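PDB 3L49: ABC sugar (Ribose) transporter, periplasmic substrate-binding subunit from Rhodobacter sphaeroides, which probably binds a sugar or related small molecule in the periplasm as the substrate-recognition subunit of an ABC transporter. Local coordinates for residues 48-53 against 73-78; 81-86 against 96-101; 202-207 against 230-235. All coordinates share one frame; numbering follows the deposited sequence.

Contact 1. Residues 48-53 against 73-78; sequences QTQVSQ and DVLNPW
Val51 and Trp78 meet where helices 47-60 and 72-84 pack side by side in the first Rossmann-like lobe of this type I periplasmic binding protein. The helices belong to consecutive beta-alpha units and run nearly parallel, their segment axes 10.4 Å apart and inclined by -15°. Both methyls of Val51 touch the indole. CG1 lies over one face, 3.7 Å from the centroid of the five-membered ring, in a CH-pi contact, while CG2 lies 4.1 Å from Trp78 CD1 and has a looser contact with Val74 CG1 at 4.4 Å. Trp78 also makes a cation-pi contact with Lys81, one turn further along its own helix.

The side chains of Gln50 and Leu75 cross at about a right angle. From CB the glutamine chain leaves with CG anti to the backbone N (chi1 177°), which brings CG to 3.9 Å from Leu75 CD1. After a bend at chi2, CD passes the same methyl at 4.0 Å. At the amide the roles separate: NE2 turns to Thr11 OG1 in a hydrogen bond, whereas OE1 rests against the leucine fork, 3.9 Å from Leu75 CD1 and 4.0 Å from Leu75 CD2.

Contact 2. Residues 81-86 against 96-101; sequences KINDAG and TPHAIN
Asn83 and His98 are joined by a pair of hydrogen bonds in which one side-chain amide serves both the ring and the main chain of the same histidine. His98 ND1 donates to Asn83 OD1 over 3.0 Å, approaching nearly in line with the amide C=O (C=O...N angle 162°), and OD1 lies close to the imidazole plane. The second bond, from Asn83 ND2 to His98 O, is longer at 3.3 Å; ND2 meets that oxygen in the carbonyl plane, on a lone pair, although the acceptor is tilted somewhat from the amide plane. Amide and ring planes stand 32° apart. Using both ends of the carboxamide fixes which way round it sits and restrains rotation of the imidazole.

The histidine is presented by a type I beta turn from Thr96 to Ala99, closed by Ala99 N to Thr96 O at 3.2 Å, with a weak His98 N to Thr96 OG1 bond in the manner of an ST turn. Asn83 lies near the C-terminal end of helix 72-84, and its CG stands anti to the carbonyl carbon (chi1 -60°), carrying the amide across to His98. Gly86, the first residue to leave helical angles, has positive phi and forms a Schellman motif, its N bonding to Asn83 O at 3.1 Å.

Around this polar pair, the imidazole also packs against Asn76 and Gln80 of helix 72-84 and against Leu89 of strand 89-92. The contact therefore ties the loop between the neighbouring parallel strands 89-92 and 101-105 back to the helix that precedes them, at the surface of the first lobe.

Contact 3. Residues 202-207 against 230-235; sequences PMIGAT and VEMVAD
Ile204 and Met232 mark the nearest backbone approach of two helical segments, with their CA atoms 8.1 Å apart. Residues 202-207 are regular helix throughout, as Ala206 N to Pro202 O at 3.0 Å illustrates. In 230-235 the helix lasts through Ala234, and Asp235 is the first residue to leave helical angles; around this helix end, Lys281 NZ hydrogen-bonds to the carbonyl oxygens of both Val233 and Asp235. The two helices follow consecutive strands of the second Rossmann-like lobe, 194-197 and 219-222.

With a gap of this size between the backbones, Met232 makes every close contact across it. Its chain is extended beyond CG (chi2 167°) and spans the distance to helix 200-212. The sulfur and the side chain of Thr207 meet tip to tip, SD standing 4.1 Å from both CB and CG2 of Thr207. The terminal methyl continues to Ile204, where CE lies 3.6 Å from the main-chain oxygen and 3.9 Å from CG2; the methionine and isoleucine side chains cross at about a right angle.

In Thr207, chi1 of -49° sets OG1 beside its own backbone N. The hydroxyl is bonded to Thr220 OG1, and CB and CG2 are what the thioether meets. Phe229 and Ala240 add further apolar surroundings. Without a polar bond between the segments, cohesion here probably rests mainly on dispersion, through a flexible and polarisable thioether set against two beta-branched side chains, with its methyl lying against the Ile204 main-chain oxygen as well.

Contacts 1 and 2 share helix 72-84 and follow one another along the chain in the first lobe, their centres 13 Å apart. They touch where Asn76 OD1 lies 3.5 Å from His98 CD2. Through the shared helix, residues 73-78 meet helix 47-60 and residues 81-86 meet the loop 96-101. Contact 3 is in the second lobe, across the centre of the chain, with its centre 33 Å from contact 1 and 38 Å from contact 2. The side chains of Gln50 and Ile204 each lie about 11 Å from bound unidentified ligand. Contacts 1 and 3 thus pack helices of opposite lobes outside the ligand's immediate contact distance.

Contact 1. Residues 48-53 against 73-78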
loop_
_atom_site.group_PDB
_atom_site.type_symbol
_atom_site.label_atom_id
_atom_site.label_comp_id
_atom_site.label_asym_id
_atom_site.label_seq_id
_atom_site.Cartn_x
_atom_site.Cartn_y
_atom_site.Cartn_z
ATOM N N GLN A 48 -16.311 -9.806 -0.841
ATOM C CA GLN A 48 -17.126 -10.987 -1.066
ATOM C C GLN A 48 -16.880 -11.575 -2.453
ATOM O O GLN A 48 -16.955 -12.797 -2.635
ATOM C CB GLN A 48 -18.604 -10.642 -0.871
ATOM C CG GLN A 48 -19.292 -11.485 0.198
ATOM C CD GLN A 48 -18.736 -11.220 1.593
ATOM O OE1 GLN A 48 -18.091 -12.084 2.193
ATOM N NE2 GLN A 48 -18.967 -10.013 2.106
ATOM N N THR A 49 -16.583 -10.699 -3.417
ATOM C CA THR A 49 -16.164 -11.112 -4.762
ATOM C C THR A 49 -14.854 -11.888 -4.688
ATOM O O THR A 49 -14.754 -12.991 -5.250
ATOM C CB THR A 49 -16.014 -9.911 -5.724
ATOM O OG1 THR A 49 -17.261 -9.224 -5.824
ATOM C CG2 THR A 49 -15.593 -10.370 -7.132
ATOM N N GLN A 50 -13.877 -11.323 -3.966
ATOM C CA GLN A 50 -12.558 -11.951 -3.790
ATOM C C GLN A 50 -12.664 -13.364 -3.219
ATOM O O GLN A 50 -12.019 -14.288 -3.725
ATOM C CB GLN A 50 -11.630 -11.092 -2.919
ATOM C CG GLN A 50 -10.272 -11.760 -2.654
ATOM C CD GLN A 50 -9.121 -10.788 -2.545
ATOM O OE1 GLN A 50 -9.188 -9.812 -1.798
ATOM N NE2 GLN A 50 -8.045 -11.060 -3.287
ATOM N N VAL A 51 -13.479 -13.498 -2.168
ATOM C CA VAL A 51 -13.828 -14.779 -1.553
ATOM C C VAL A 51 -14.253 -15.832 -2.588
ATOM O O VAL A 51 -13.676 -16.923 -2.641
ATOM C CB VAL A 51 -14.934 -14.592 -0.484
ATOM C CG1 VAL A 51 -15.453 -15.939 0.008
ATOM C CG2 VAL A 51 -14.413 -13.776 0.681
ATOM N N SER A 52 -15.230 -15.493 -3.428
ATOM C CA SER A 52 -15.691 -16.421 -4.456
ATOM C C SER A 52 -14.658 -16.607 -5.570
ATOM O O SER A 52 -14.569 -17.682 -6.171
ATOM C CB SER A 52 -17.035 -15.976 -5.031
ATOM O OG SER A 52 -16.900 -14.781 -5.775
ATOM N N GLN A 53 -13.869 -15.567 -5.832
ATOM C CA GLN A 53 -12.763 -15.676 -6.782
ATOM C C GLN A 53 -11.679 -16.638 -6.304
ATOM O O GLN A 53 -11.070 -17.340 -7.110
ATOM C CB GLN A 53 -12.194 -14.305 -7.100
ATOM C CG GLN A 53 -12.930 -13.631 -8.228
ATOM C CD GLN A 53 -12.624 -12.166 -8.332
ATOM O OE1 GLN A 53 -12.014 -11.583 -7.440
ATOM N NE2 GLN A 53 -13.058 -11.551 -9.424
ATOM N N ASP A 73 -8.152 -10.394 7.766
ATOM C CA ASP A 73 -9.141 -11.014 8.652
ATOM C C ASP A 73 -10.263 -11.700 7.880
ATOM O O ASP A 73 -10.712 -12.778 8.270
ATOM C CB ASP A 73 -9.697 -10.000 9.669
ATOM C CG ASP A 73 -10.361 -8.787 9.012
ATOM O OD1 ASP A 73 -9.983 -8.409 7.878
ATOM O OD2 ASP A 73 -11.267 -8.202 9.649
ATOM N N VAL A 74 -10.681 -11.082 6.775
ATOM C CA VAL A 74 -11.685 -11.653 5.888
ATOM C C VAL A 74 -11.106 -12.856 5.135
ATOM O O VAL A 74 -11.750 -13.909 5.031
ATOM C CB VAL A 74 -12.234 -10.598 4.880
ATOM C CG1 VAL A 74 -13.432 -11.155 4.110
ATOM C CG2 VAL A 74 -12.630 -9.308 5.599
ATOM N N LEU A 75 -9.883 -12.693 4.637
ATOM C CA LEU A 75 -9.226 -13.699 3.804
ATOM C C LEU A 75 -8.780 -14.959 4.541
ATOM O O LEU A 75 -8.847 -16.049 3.969
ATOM C CB LEU A 75 -8.040 -13.078 3.057
ATOM C CG LEU A 75 -8.181 -12.555 1.618
ATOM C CD1 LEU A 75 -9.626 -12.310 1.162
ATOM C CD2 LEU A 75 -7.334 -11.301 1.455
ATOM N N ASN A 76 -8.341 -14.809 5.793
ATOM C CA ASN A 76 -7.747 -15.914 6.583
ATOM C C ASN A 76 -8.348 -17.328 6.427
ATOM O O ASN A 76 -7.603 -18.258 6.077
ATOM C CB ASN A 76 -7.608 -15.543 8.069
ATOM C CG ASN A 76 -6.319 -14.814 8.373
ATOM O OD1 ASN A 76 -5.260 -15.132 7.824
ATOM N ND2 ASN A 76 -6.398 -13.831 9.268
ATOM N N PRO A 77 -9.685 -17.495 6.646
ATOM C CA PRO A 77 -10.248 -18.852 6.498
ATOM C C PRO A 77 -10.178 -19.391 5.071
ATOM O O PRO A 77 -10.150 -20.604 4.876
ATOM C CB PRO A 77 -11.718 -18.681 6.904
ATOM C CG PRO A 77 -11.779 -17.384 7.646
ATOM C CD PRO A 77 -10.739 -16.525 7.024
ATOM N N TRP A 78 -10.144 -18.491 4.091
ATOM C CA TRP A 78 -10.093 -18.886 2.683
ATOM C C TRP A 78 -8.673 -19.197 2.249
ATOM O O TRP A 78 -8.453 -20.081 1.417
ATOM C CB TRP A 78 -10.779 -17.831 1.802
ATOM C CG TRP A 78 -12.225 -17.743 2.171
ATOM C CD1 TRP A 78 -12.822 -16.783 2.940
ATOM C CD2 TRP A 78 -13.247 -18.705 1.863
ATOM N NE1 TRP A 78 -14.156 -17.073 3.104
ATOM C CE2 TRP A 78 -14.441 -18.250 2.458
ATOM C CE3 TRP A 78 -13.269 -19.903 1.128
ATOM C CZ2 TRP A 78 -15.652 -18.943 2.333
ATOM C CZ3 TRP A 78 -14.469 -20.594 1.012
ATOM C CH2 TRP A 78 -15.642 -20.111 1.613
#

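Contact 2. Residues 81-86 against 96-101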
loop_
_atom_site.group_PDB
_atom_site.type_symbol
_atom_site.label_atom_id
_atom_site.label_comp_id
_atom_site.label_asym_id
_atom_site.label_seq_id
_atom_site.Cartn_x
_atom_site.Cartn_y
_atom_site.Cartn_z
ATOM N N LYS A 81 -8.094 -22.618 3.451
ATOM C CA LYS A 81 -8.650 -23.592 2.502
ATOM C C LYS A 81 -7.793 -23.813 1.245
ATOM O O LYS A 81 -7.820 -24.913 0.677
ATOM C CB LYS A 81 -10.099 -23.253 2.143
ATOM C CG LYS A 81 -11.115 -23.738 3.182
ATOM C CD LYS A 81 -12.372 -22.873 3.194
ATOM C CE LYS A 81 -13.258 -23.192 4.397
ATOM N NZ LYS A 81 -14.066 -22.009 4.840
ATOM N N ILE A 82 -7.035 -22.793 0.822
ATOM C CA ILE A 82 -6.016 -22.973 -0.235
ATOM C C ILE A 82 -4.925 -23.945 0.240
ATOM O O ILE A 82 -4.485 -24.825 -0.519
ATOM C CB ILE A 82 -5.379 -21.634 -0.708
ATOM C CG1 ILE A 82 -6.451 -20.674 -1.221
ATOM C CG2 ILE A 82 -4.347 -21.875 -1.829
ATOM C CD1 ILE A 82 -6.041 -19.206 -1.223
ATOM N N ASN A 83 -4.514 -23.792 1.501
ATOM C CA ASN A 83 -3.549 -24.702 2.122
ATOM C C ASN A 83 -4.133 -26.108 2.242
ATOM O O ASN A 83 -3.430 -27.095 1.995
ATOM C CB ASN A 83 -3.101 -24.198 3.506
ATOM C CG ASN A 83 -2.419 -22.828 3.461
ATOM O OD1 ASN A 83 -2.430 -22.094 4.451
ATOM N ND2 ASN A 83 -1.815 -22.487 2.328
ATOM N N ASP A 84 -5.421 -26.180 2.602
ATOM C CA ASP A 84 -6.174 -27.439 2.683
ATOM C C ASP A 84 -6.233 -28.153 1.342
ATOM O O ASP A 84 -6.096 -29.372 1.277
ATOM C CB ASP A 84 -7.603 -27.200 3.191
ATOM C CG ASP A 84 -7.652 -26.743 4.645
ATOM O OD1 ASP A 84 -8.770 -26.462 5.141
ATOM O OD2 ASP A 84 -6.581 -26.655 5.291
ATOM N N ALA A 85 -6.416 -27.382 0.273
ATOM C CA ALA A 85 -6.452 -27.925 -1.084
ATOM C C ALA A 85 -5.076 -28.369 -1.593
ATOM O O ALA A 85 -4.977 -29.025 -2.633
ATOM C CB ALA A 85 -7.071 -26.916 -2.030
ATOM N N GLY A 86 -4.026 -28.018 -0.852
ATOM C CA GLY A 86 -2.653 -28.377 -1.211
ATOM C C GLY A 86 -2.083 -27.550 -2.355
ATOM O O GLY A 86 -1.229 -28.027 -3.108
ATOM N N THR A 96 1.220 -12.932 5.552
ATOM C CA THR A 96 0.510 -14.013 6.240
ATOM C C THR A 96 1.357 -15.286 6.365
ATOM O O THR A 96 2.093 -15.625 5.439
ATOM C CB THR A 96 -0.904 -14.316 5.607
ATOM O OG1 THR A 96 -1.605 -15.274 6.414
ATOM C CG2 THR A 96 -0.814 -14.825 4.146
ATOM N N PRO A 97 1.277 -15.971 7.528
ATOM C CA PRO A 97 1.838 -17.315 7.723
ATOM C C PRO A 97 1.329 -18.380 6.732
ATOM O O PRO A 97 2.003 -19.388 6.522
ATOM C CB PRO A 97 1.385 -17.677 9.140
ATOM C CG PRO A 97 1.180 -16.373 9.815
ATOM C CD PRO A 97 0.678 -15.445 8.773
ATOM N N HIS A 98 0.159 -18.155 6.135
ATOM C CA HIS A 98 -0.425 -19.077 5.162
ATOM C C HIS A 98 0.404 -19.158 3.864
ATOM O O HIS A 98 0.275 -20.112 3.104
ATOM C CB HIS A 98 -1.860 -18.659 4.823
ATOM C CG HIS A 98 -2.835 -18.804 5.954
ATOM N ND1 HIS A 98 -3.257 -20.030 6.426
ATOM C CD2 HIS A 98 -3.498 -17.872 6.682
ATOM C CE1 HIS A 98 -4.122 -19.846 7.410
ATOM N NE2 HIS A 98 -4.287 -18.546 7.583
ATOM N N ALA A 99 1.257 -18.160 3.632
ATOM C CA ALA A 99 2.057 -18.059 2.410
ATOM C C ALA A 99 3.470 -18.646 2.528
ATOM O O ALA A 99 4.129 -18.507 3.557
ATOM C CB ALA A 99 2.135 -16.602 1.962
ATOM N N ILE A 100 3.919 -19.293 1.453
ATOM C CA ILE A 100 5.310 -19.707 1.283
ATOM C C ILE A 100 6.232 -18.473 1.242
ATOM O O ILE A 100 7.295 -18.448 1.863
ATOM C CB ILE A 100 5.462 -20.557 -0.011
ATOM C CG1 ILE A 100 4.844 -21.944 0.200
ATOM C CG2 ILE A 100 6.932 -20.682 -0.459
ATOM C CD1 ILE A 100 4.353 -22.606 -1.072
ATOM N N ASN A 101 5.787 -17.443 0.534
ATOM C CA ASN A 101 6.586 -16.253 0.289
ATOM C C ASN A 101 5.674 -15.031 0.197
ATOM O O ASN A 101 4.563 -15.111 -0.324
ATOM C CB ASN A 101 7.424 -16.443 -0.996
ATOM C CG ASN A 101 8.115 -15.154 -1.465
ATOM O OD1 ASN A 101 7.510 -14.329 -2.151
ATOM N ND2 ASN A 101 9.391 -14.992 -1.110
#

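Contact 3. Residues 202-207 against 230-235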
loop_
_atom_site.group_PDB
_atom_site.type_symbol
_atom_site.label_atom_id
_atom_site.label_comp_id
_atom_site.label_asym_id
_atom_site.label_seq_id
_atom_site.Cartn_x
_atom_site.Cartn_y
_atom_site.Cartn_z
ATOM N N PRO A 202 -5.183 9.265 -0.994
ATOM C CA PRO A 202 -5.841 10.318 -0.198
ATOM C C PRO A 202 -5.022 11.604 -0.038
ATOM O O PRO A 202 -5.593 12.687 0.105
ATOM C CB PRO A 202 -6.056 9.657 1.176
ATOM C CG PRO A 202 -5.110 8.516 1.212
ATOM C CD PRO A 202 -4.954 8.045 -0.192
ATOM N N MET A 203 -3.697 11.492 -0.076
ATOM C CA MET A 203 -2.842 12.665 0.070
ATOM C C MET A 203 -2.889 13.575 -1.153
ATOM O O MET A 203 -2.605 14.765 -1.041
ATOM C CB MET A 203 -1.407 12.270 0.459
ATOM C CG MET A 203 -1.270 11.626 1.844
ATOM S SD MET A 203 -1.893 12.642 3.204
ATOM C CE MET A 203 -3.578 12.082 3.400
ATOM N N ILE A 204 -3.269 13.015 -2.306
ATOM C CA ILE A 204 -3.518 13.809 -3.514
ATOM C C ILE A 204 -4.669 14.787 -3.259
ATOM O O ILE A 204 -4.561 15.972 -3.564
ATOM C CB ILE A 204 -3.790 12.923 -4.759
ATOM C CG1 ILE A 204 -2.540 12.118 -5.127
ATOM C CG2 ILE A 204 -4.190 13.779 -5.967
ATOM C CD1 ILE A 204 -2.828 10.844 -5.928
ATOM N N GLY A 205 -5.740 14.279 -2.654
ATOM C CA GLY A 205 -6.871 15.093 -2.231
ATOM C C GLY A 205 -6.549 16.084 -1.135
ATOM O O GLY A 205 -6.954 17.247 -1.207
ATOM N N ALA A 206 -5.813 15.629 -0.126
ATOM C CA ALA A 206 -5.449 16.472 1.024
ATOM C C ALA A 206 -4.625 17.679 0.588
ATOM O O ALA A 206 -4.855 18.793 1.053
ATOM C CB ALA A 206 -4.701 15.653 2.076
ATOM N N THR A 207 -3.697 17.443 -0.334
ATOM C CA THR A 207 -2.866 18.489 -0.930
ATOM C C THR A 207 -3.709 19.502 -1.699
ATOM O O THR A 207 -3.536 20.714 -1.516
ATOM C CB THR A 207 -1.799 17.871 -1.855
ATOM O OG1 THR A 207 -1.137 16.812 -1.159
ATOM C CG2 THR A 207 -0.767 18.899 -2.295
ATOM N N VAL A 230 3.942 12.263 -6.749
ATOM C CA VAL A 230 5.356 12.532 -7.048
ATOM C C VAL A 230 5.549 13.933 -7.643
ATOM O O VAL A 230 6.362 14.718 -7.152
ATOM C CB VAL A 230 5.924 11.450 -8.006
ATOM C CG1 VAL A 230 7.320 11.806 -8.498
ATOM C CG2 VAL A 230 5.946 10.108 -7.319
ATOM N N GLU A 231 4.771 14.237 -8.681
ATOM C CA GLU A 231 4.782 15.537 -9.336
ATOM C C GLU A 231 4.438 16.698 -8.390
ATOM O O GLU A 231 4.996 17.788 -8.512
ATOM C CB GLU A 231 3.818 15.519 -10.515
ATOM C CG GLU A 231 4.234 16.429 -11.661
ATOM C CD GLU A 231 3.187 16.520 -12.759
ATOM O OE1 GLU A 231 2.251 15.687 -12.782
ATOM O OE2 GLU A 231 3.306 17.430 -13.608
ATOM N N MET A 232 3.522 16.450 -7.456
ATOM C CA MET A 232 3.173 17.411 -6.393
ATOM C C MET A 232 4.325 17.637 -5.411
ATOM O O MET A 232 4.552 18.764 -4.970
ATOM C CB MET A 232 1.936 16.929 -5.624
ATOM C CG MET A 232 0.594 17.189 -6.293
ATOM S SD MET A 232 -0.702 16.249 -5.466
ATOM C CE MET A 232 -2.152 17.131 -6.018
ATOM N N VAL A 233 5.037 16.561 -5.066
ATOM C CA VAL A 233 6.212 16.631 -4.187
ATOM C C VAL A 233 7.333 17.436 -4.847
ATOM O O VAL A 233 7.959 18.281 -4.198
ATOM C CB VAL A 233 6.700 15.210 -3.766
ATOM C CG1 VAL A 233 8.137 15.228 -3.215
ATOM C CG2 VAL A 233 5.747 14.610 -2.741
ATOM N N ALA A 234 7.547 17.191 -6.141
ATOM C CA ALA A 234 8.576 17.883 -6.922
ATOM C C ALA A 234 8.256 19.359 -7.183
ATOM O O ALA A 234 9.168 20.153 -7.406
ATOM C CB ALA A 234 8.834 17.152 -8.244
ATOM N N ASP A 235 6.971 19.713 -7.162
ATOM C CA ASP A 235 6.530 21.100 -7.329
ATOM C C ASP A 235 6.735 21.903 -6.043
ATOM O O ASP A 235 6.119 21.597 -5.021
ATOM C CB ASP A 235 5.057 21.141 -7.759
ATOM C CG ASP A 235 4.492 22.565 -7.829
ATOM O OD1 ASP A 235 5.231 23.517 -8.174
ATOM O OD2 ASP A 235 3.285 22.729 -7.550
#